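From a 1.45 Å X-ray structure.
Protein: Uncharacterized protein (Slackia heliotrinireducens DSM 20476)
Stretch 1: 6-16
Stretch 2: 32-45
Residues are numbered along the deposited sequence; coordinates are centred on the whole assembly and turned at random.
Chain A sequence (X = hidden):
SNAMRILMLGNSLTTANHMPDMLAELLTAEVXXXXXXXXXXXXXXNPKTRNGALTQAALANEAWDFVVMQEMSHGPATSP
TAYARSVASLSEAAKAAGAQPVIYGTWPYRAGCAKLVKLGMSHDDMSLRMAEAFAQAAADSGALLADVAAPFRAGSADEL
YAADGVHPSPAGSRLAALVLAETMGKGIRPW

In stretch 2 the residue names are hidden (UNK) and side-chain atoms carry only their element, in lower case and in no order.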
ATOM      1  N   ILE A   6      13.805  -2.238   3.433  1.00 13.94           N
ATOM      2  CA  ILE A   6      12.359  -1.941   3.350  1.00 11.43           C
ATOM      3  C   ILE A   6      11.606  -3.257   3.156  1.00 12.44           C
ATOM      4  O   ILE A   6      11.930  -4.038   2.261  1.00 12.69           O
ATOM      5  CB  ILE A   6      12.037  -1.007   2.157  1.00 12.27           C
ATOM      6  CG1 ILE A   6      12.827   0.299   2.271  1.00 13.43           C
ATOM      7  CG2 ILE A   6      10.544  -0.742   2.070  1.00 14.56           C
ATOM      8  CD1 ILE A   6      12.803   1.123   0.998  1.00 15.49           C
ATOM      9  N   LEU A   7      10.614  -3.516   4.007  1.00 11.55           N
ATOM     10  CA  LEU A   7       9.703  -4.659   3.861  1.00 11.88           C
ATOM     11  C   LEU A   7       8.375  -4.134   3.354  1.00 11.02           C
ATOM     12  O   LEU A   7       7.823  -3.220   3.951  1.00 12.25           O
ATOM     13  CB  LEU A   7       9.497  -5.326   5.212  1.00 11.55           C
ATOM     14  CG  LEU A   7       8.538  -6.504   5.247  1.00 11.77           C
ATOM     15  CD1 LEU A   7       8.961  -7.633   4.323  1.00 14.28           C
ATOM     16  CD2 LEU A   7       8.396  -6.976   6.703  1.00 13.27           C
HETATM   17  N   MSE A   8       7.894  -4.685   2.249  1.00 11.27           N
HETATM   18  CA  MSE A   8       6.635  -4.252   1.661  1.00 10.61           C
HETATM   19  C   MSE A   8       5.615  -5.361   1.732  1.00 10.46           C
HETATM   20  O   MSE A   8       5.907  -6.516   1.399  1.00 12.70           O
HETATM   21  CB  MSE A   8       6.817  -3.902   0.182  1.00 10.95           C
HETATM   22  CG  MSE A   8       7.919  -2.870  -0.025  1.00 11.78           C
HETATM   23 SE   MSE A   8       7.922  -2.253  -1.906  0.65 13.27          SE
HETATM   24  CE  MSE A   8       6.480  -0.957  -1.780  1.00 15.60           C
ATOM     25  N   LEU A   9       4.441  -5.020   2.245  1.00 10.48           N
ATOM     26  CA  LEU A   9       3.344  -5.941   2.356  1.00 11.27           C
ATOM     27  C   LEU A   9       2.235  -5.465   1.423  1.00 12.11           C
ATOM     28  O   LEU A   9       1.798  -4.307   1.518  1.00 12.58           O
ATOM     29  CB  LEU A   9       2.818  -5.939   3.809  1.00 11.08           C
ATOM     30  CG  LEU A   9       3.866  -5.951   4.931  1.00 11.66           C
ATOM     31  CD1 LEU A   9       3.164  -5.901   6.302  1.00 12.91           C
ATOM     32  CD2 LEU A   9       4.799  -7.141   4.791  1.00 12.95           C
ATOM     33  N   GLY A  10       1.769  -6.317   0.520  1.00 11.41           N
ATOM     34  CA  GLY A  10       0.767  -5.863  -0.453  1.00 12.09           C
ATOM     35  C   GLY A  10       0.309  -6.914  -1.428  1.00 12.74           C
ATOM     36  O   GLY A  10       0.397  -8.119  -1.152  1.00 12.75           O
ATOM     37  N   ASN A  11      -0.167  -6.444  -2.568  1.00 12.28           N
ATOM     38  CA  ASN A  11      -0.643  -7.324  -3.621  1.00 14.14           C
ATOM     39  C   ASN A  11      -0.198  -6.775  -4.962  1.00 14.07           C
ATOM     40  O   ASN A  11       0.880  -6.162  -5.026  1.00 13.63           O
ATOM     41  CB  ASN A  11      -2.122  -7.614  -3.447  1.00 14.27           C
ATOM     42  CG  ASN A  11      -2.999  -6.415  -3.652  1.00 14.25           C
ATOM     43  OD1 ASN A  11      -2.636  -5.406  -4.267  1.00 12.94           O
ATOM     44  ND2 ASN A  11      -4.213  -6.534  -3.147  1.00 15.33           N
ATOM     45  N   SER A  12      -0.915  -7.039  -6.062  1.00 13.57           N
ATOM     46  CA  SER A  12      -0.406  -6.581  -7.351  1.00 15.46           C
ATOM     47  C   SER A  12      -0.282  -5.056  -7.461  1.00 15.46           C
ATOM     48  O   SER A  12       0.492  -4.576  -8.287  1.00 17.20           O
ATOM     49  CB  SER A  12      -1.225  -7.161  -8.515  1.00 20.39           C
ATOM     50  OG  SER A  12      -2.405  -6.449  -8.653  1.00 26.79           O
ATOM     51  N   LEU A  13      -0.968  -4.262  -6.617  1.00 13.51           N
ATOM     52  CA  LEU A  13      -0.726  -2.808  -6.690  1.00 14.07           C
ATOM     53  C   LEU A  13       0.694  -2.448  -6.256  1.00 13.58           C
ATOM     54  O   LEU A  13       1.247  -1.398  -6.654  1.00 15.18           O
ATOM     55  CB  LEU A  13      -1.768  -2.014  -5.905  1.00 14.65           C
ATOM     56  CG  LEU A  13      -3.114  -1.762  -6.606  1.00 17.75           C
ATOM     57  CD1 LEU A  13      -3.884  -3.031  -6.872  1.00 20.05           C
ATOM     58  CD2 LEU A  13      -3.912  -0.754  -5.815  1.00 17.03           C
ATOM     59  N   THR A  14       1.292  -3.320  -5.454  1.00 12.77           N
ATOM     60  CA  THR A  14       2.695  -3.177  -5.082  1.00 12.83           C
ATOM     61  C   THR A  14       3.621  -3.812  -6.114  1.00 13.55           C
ATOM     62  O   THR A  14       4.604  -3.196  -6.492  1.00 15.39           O
ATOM     63  CB  THR A  14       2.940  -3.815  -3.697  1.00 12.31           C
ATOM     64  OG1 THR A  14       2.313  -2.999  -2.707  1.00 12.76           O
ATOM     65  CG2 THR A  14       4.440  -3.879  -3.362  1.00 13.59           C
ATOM     66  N   THR A  15       3.321  -5.025  -6.576  1.00 13.27           N
ATOM     67  CA  THR A  15       4.288  -5.770  -7.374  1.00 14.00           C
ATOM     68  C   THR A  15       4.234  -5.423  -8.850  1.00 14.79           C
ATOM     69  O   THR A  15       5.240  -5.654  -9.545  1.00 17.20           O
ATOM     70  CB  THR A  15       4.104  -7.277  -7.222  1.00 14.58           C
ATOM     71  OG1 THR A  15       2.764  -7.645  -7.562  1.00 15.30           O
ATOM     72  CG2 THR A  15       4.409  -7.729  -5.812  1.00 17.48           C
ATOM     73  N   ALA A  16       3.123  -4.862  -9.321  1.00 15.39           N
ATOM     74  CA  ALA A  16       2.994  -4.599 -10.767  1.00 17.27           C
ATOM     75  C   ALA A  16       4.127  -3.715 -11.291  1.00 15.59           C
ATOM     76  O   ALA A  16       4.616  -2.792 -10.611  1.00 15.69           O
ATOM     77  CB  ALA A  16       1.620  -3.956 -11.087  1.00 18.27           C
ATOM     78  N   UNK A  32      12.325  -6.133   0.313  1.00 12.67           N
ATOM     79  CA  UNK A  32      11.727  -7.444   0.454  1.00 12.43           C
ATOM     80  C   UNK A  32      10.221  -7.282   0.322  1.00 11.94           C
ATOM     81  O   UNK A  32       9.652  -6.362   0.920  1.00 14.06           O
ATOM     82  n   UNK A  32      13.418 -11.313   3.852  1.00 17.34           N
ATOM     83  n   UNK A  32      13.610 -10.502   1.682  1.00 17.55           N
ATOM     84  c   UNK A  32      11.472  -9.396   2.121  1.00 14.34           C
ATOM     85  c   UNK A  32      12.181 -10.535   1.382  1.00 15.85           C
ATOM     86  c   UNK A  32      14.151 -10.795   2.872  1.00 16.55           C
ATOM     87  c   UNK A  32      12.031  -8.012   1.838  1.00 13.28           C
ATOM     88  n   UNK A  32      15.437 -10.594   3.069  1.00 20.47           N
ATOM     89  N   UNK A  33       9.587  -8.145  -0.468  1.00 11.82           N
ATOM     90  CA  UNK A  33       8.132  -8.044  -0.725  1.00 12.56           C
ATOM     91  C   UNK A  33       7.407  -9.311  -0.289  1.00 12.29           C
ATOM     92  O   UNK A  33       7.833 -10.418  -0.647  1.00 13.07           O
ATOM     93  c   UNK A  33       7.883  -7.835  -2.226  1.00 13.91           C
ATOM     94  c   UNK A  33       8.639  -6.599  -2.694  1.00 14.88           C
ATOM     95  c   UNK A  33       6.398  -7.709  -2.516  1.00 16.45           C
ATOM     96  N   UNK A  34       6.374  -9.141   0.535  1.00 12.16           N
ATOM     97  CA  UNK A  34       5.454 -10.196   0.905  1.00 11.12           C
ATOM     98  C   UNK A  34       4.129  -9.838   0.274  1.00 12.68           C
ATOM     99  O   UNK A  34       3.386  -8.988   0.806  1.00 12.21           O
ATOM    100  n   UNK A  34       8.592 -11.298   3.743  1.00 12.31           N
ATOM    101  c   UNK A  34       7.918 -11.026   4.847  1.00 13.22           C
ATOM    102  c   UNK A  34       7.764 -11.098   2.661  1.00 12.50           C
ATOM    103  c   UNK A  34       6.571 -10.681   3.131  1.00 11.71           C
ATOM    104  n   UNK A  34       6.698 -10.624   4.507  1.00 12.41           N
ATOM    105  c   UNK A  34       5.320 -10.263   2.432  1.00 11.13           C
ATOM    106  N   UNK A  35       3.852 -10.446  -0.883  1.00 12.57           N
ATOM    107  CA  UNK A  35       2.675 -10.089  -1.648  1.00 12.95           C
ATOM    108  C   UNK A  35       2.113 -11.324  -2.315  1.00 14.78           C
ATOM    109  O   UNK A  35       2.807 -12.328  -2.512  1.00 18.76           O
ATOM    110  c   UNK A  35       3.022  -9.064  -2.698  1.00 15.64           C
ATOM    111  N   UNK A  36       0.832 -11.248  -2.621  1.00 15.03           N
ATOM    112  CA  UNK A  36       0.180 -12.239  -3.459  1.00 17.51           C
ATOM    113  C   UNK A  36      -0.984 -11.543  -4.115  1.00 16.80           C
ATOM    114  O   UNK A  36      -1.609 -10.675  -3.517  1.00 16.21           O
ATOM    115  c   UNK A  36      -0.360 -13.400  -2.658  1.00 23.49           C
ATOM    116  n   UNK A  36      -4.323 -14.240  -0.747  1.00 28.56           N
ATOM    117  c   UNK A  36      -0.788 -14.561  -3.555  1.00 28.81           C
ATOM    118  c   UNK A  36      -3.105 -14.672  -1.083  1.00 23.34           C
ATOM    119  n   UNK A  36      -2.870 -15.127  -2.307  1.00 34.44           N
ATOM    120  n   UNK A  36      -2.134 -14.680  -0.211  1.00 25.65           N
ATOM    121  c   UNK A  36      -1.571 -15.612  -2.783  1.00 35.27           C
ATOM    122  N   UNK A  37      -1.326 -11.958  -5.320  1.00 20.77           N
ATOM    123  CA  UNK A  37      -2.531 -11.415  -5.947  1.00 19.80           C
ATOM    124  C   UNK A  37      -3.738 -11.662  -5.064  1.00 19.16           C
ATOM    125  O   UNK A  37      -3.946 -12.758  -4.572  1.00 23.72           O
ATOM    126  N   UNK A  38      -4.496 -10.595  -4.844  1.00 17.49           N
ATOM    127  CA  UNK A  38      -5.732 -10.646  -4.068  1.00 19.92           C
ATOM    128  C   UNK A  38      -5.537 -10.561  -2.572  1.00 19.99           C
ATOM    129  O   UNK A  38      -6.513 -10.559  -1.836  1.00 23.04           O
ATOM    130  N   UNK A  39      -4.301 -10.440  -2.106  1.00 17.92           N
ATOM    131  CA  UNK A  39      -4.064 -10.429  -0.660  1.00 17.49           C
ATOM    132  C   UNK A  39      -4.623  -9.197   0.041  1.00 17.02           C
ATOM    133  O   UNK A  39      -4.629  -8.093  -0.508  1.00 16.34           O
ATOM    134  c   UNK A  39      -2.578 -10.540  -0.364  1.00 18.12           C
ATOM    135  N   UNK A  40      -5.070  -9.411   1.270  1.00 18.17           N
ATOM    136  CA  UNK A  40      -5.502  -8.354   2.187  1.00 16.38           C
ATOM    137  C   UNK A  40      -4.486  -8.238   3.320  1.00 14.17           C
ATOM    138  O   UNK A  40      -3.816  -9.227   3.684  1.00 14.63           O
ATOM    139  c   UNK A  40      -9.330  -9.193   2.380  1.00 32.73           C
ATOM    140  c   UNK A  40      -6.875  -8.660   2.811  1.00 18.16           C
ATOM    141  c   UNK A  40      -8.033  -8.679   1.808  1.00 22.94           C
ATOM    142  c   UNK A  40     -11.473  -8.799   1.171  1.00 48.73           C
ATOM    143  n   UNK A  40     -10.293  -9.407   1.298  1.00 41.68           N
ATOM    144  n   UNK A  40     -12.253  -9.102   0.135  1.00 51.57           N
ATOM    145  n   UNK A  40     -11.885  -7.879   2.047  1.00 54.18           N
ATOM    146  N   UNK A  41      -4.371  -7.038   3.881  1.00 13.47           N
ATOM    147  CA  UNK A  41      -3.352  -6.799   4.925  1.00 13.82           C
ATOM    148  C   UNK A  41      -3.520  -7.706   6.130  1.00 13.51           C
ATOM    149  O   UNK A  41      -2.519  -8.075   6.745  1.00 14.53           O
ATOM    150  c   UNK A  41      -2.568  -4.370   4.636  1.00 18.83           C
ATOM    151  c   UNK A  41      -1.095  -4.684   4.496  1.00 15.29           C
ATOM    152  c   UNK A  41      -3.357  -5.353   5.430  1.00 17.30           C
ATOM    153  c   UNK A  41      -2.794  -3.003   5.298  1.00 18.36           C
ATOM    154  N   UNK A  42      -4.773  -8.071   6.464  1.00 13.54           N
ATOM    155  CA  UNK A  42      -5.024  -8.882   7.645  1.00 14.35           C
ATOM    156  C   UNK A  42      -4.260 -10.222   7.598  1.00 13.61           C
ATOM    157  O   UNK A  42      -3.992 -10.820   8.623  1.00 15.88           O
ATOM    158  c   UNK A  42      -6.500  -9.139   7.799  1.00 16.59           C
ATOM    159  N   UNK A  43      -3.944 -10.725   6.390  1.00 14.71           N
ATOM    160  CA  UNK A  43      -3.205 -11.991   6.291  1.00 16.02           C
ATOM    161  C   UNK A  43      -1.897 -11.922   7.053  1.00 14.52           C
ATOM    162  O   UNK A  43      -1.438 -12.894   7.634  1.00 15.23           O
ATOM    163  c   UNK A  43      -3.671 -12.887   2.564  1.00 22.97           C
ATOM    164  c   UNK A  43      -4.054 -12.587   3.994  1.00 18.83           C
ATOM    165  c   UNK A  43      -2.859 -12.322   4.830  1.00 17.23           C
ATOM    166  o   UNK A  43      -4.583 -12.648   1.742  1.00 26.64           O
ATOM    167  o   UNK A  43      -2.495 -13.310   2.289  1.00 20.65           O
ATOM    168  N   UNK A  44      -1.276 -10.751   7.044  1.00 13.27           N
ATOM    169  CA  UNK A  44       0.019 -10.603   7.683  1.00 13.15           C
ATOM    170  C   UNK A  44       0.004 -10.696   9.210  1.00 13.85           C
ATOM    171  O   UNK A  44       1.066 -10.825   9.814  1.00 15.90           O
ATOM    172  c   UNK A  44       0.926  -9.242   5.775  1.00 12.76           C
ATOM    173  n   UNK A  44       2.107  -9.656   5.219  1.00 11.88           N
ATOM    174  c   UNK A  44       0.127  -8.876   4.751  1.00 12.97           C
ATOM    175  c   UNK A  44       0.674  -9.288   7.231  1.00 12.89           C
ATOM    176  n   UNK A  44       0.822  -9.105   3.600  1.00 12.83           N
ATOM    177  c   UNK A  44       2.026  -9.543   3.908  1.00 11.99           C
ATOM    178  N   UNK A  45      -1.192 -10.612   9.785  1.00 13.61           N
ATOM    179  CA  UNK A  45      -1.383 -10.720  11.216  1.00 16.20           C
ATOM    180  C   UNK A  45      -1.697 -12.148  11.634  1.00 16.53           C
ATOM    181  O   UNK A  45      -1.833 -12.430  12.820  1.00 19.16           O
ATOM    182  c   UNK A  45      -2.067  -8.303  11.577  1.00 20.15           C
ATOM    183  c   UNK A  45      -0.941  -7.947  12.551  1.00 22.92           C
ATOM    184  c   UNK A  45      -3.286  -7.454  11.825  1.00 26.45           C
ATOM    185  c   UNK A  45      -2.483  -9.779  11.671  1.00 19.12           C
TER
HETATM  186  O   HOH W   1      -0.698  -8.535   1.383  1.00 16.91           O

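Position 32 carries three carbons, a nitrogen, then a carbon bearing two more nitrogens, a guanidinium. Its backbone N donates to Ile6 O (2.9 Å, 172°) and its O accepts from Met8 N (2.8 Å), the alternation expected of a parallel strand; a side-chain carbon lies 3.8 Å from Leu7 CD1. This is Arg32, and that carbon is CG.

Position 33 has three carbons, one carrying the other two. It pairs with Met8, a selenomethionine, on the same sheet face, and one of its terminal carbons is 3.8 Å from Thr15 CG2. This beta-branched, wholly apolar pattern is Val33, and that carbon is CG1.

Position 34 shows one carbon and a five-membered ring of three carbons and two nitrogens. Leu7 CD1 sits 3.7 Å from the ring centroid, 13° off the normal, a CH-pi contact over the face. The backbone continues the ladder: N of position 34 to Met8 O is 2.8 Å, and Gly10 N to O of position 34 is 3.1 Å. This is His34.

Position 35 has a single carbon, a CB that lies 3.7 Å from Thr15 CG2: Ala35.

Position 36 repeats the guanidinium pattern. Its CA-to-CB bond points away from stretch 1, but its backbone N donates a weak bond to Gly10 O (3.5 Å, 145°). This is Arg36.

Positions 37 and 38 have no side-chain atoms: Gly37 and Gly38. They are the central residues of a type II turn, and the phi of 83° at Gly38 favours glycine.

Position 39 has one carbon. It closes the turn, its N donating to Arg36 O (3.0 Å), and its O accepts from Asn11 ND2 (3.1 Å). This is Ala39.

Position 40, a third guanidinium chain, makes no contact with stretch 1 and is Arg40.

Position 41 has four carbons forked at the second; one of its terminal carbons lies 4.2 Å from Leu9 CB. This is Leu41, and that carbon is CD2.

Position 42, one carbon, is out of reach: Ala42.

Position 43 has three carbons, the last bearing two oxygens, and is out of reach of stretch 1: Glu43. Its OE1 lies 2.9 Å from Arg36 NH1, a salt bridge bracing the loop.

Position 44 again holds an imidazole. Leu9 CB lies over one ring face, 3.8 Å from the centroid and 16° off the normal, and water 1 joins a ring nitrogen (2.7 Å) to Gly10 O (2.8 Å). This is His44, and that nitrogen is NE2.

Position 45, four carbons forked at the second, is also out of reach: Leu45.

The contact rests on a parallel ladder of four backbone bonds, with strand axes 15° apart. Beyond it, Asn11 works in two directions: OD1 caps the helix through Leu13 N (3.1 Å), while ND2 holds the loop at Ala39 O. The two imidazoles pack against leucines, and 694 Å² is buried in all.

Stretch 2 32-45: RVHARGGARLAEHL
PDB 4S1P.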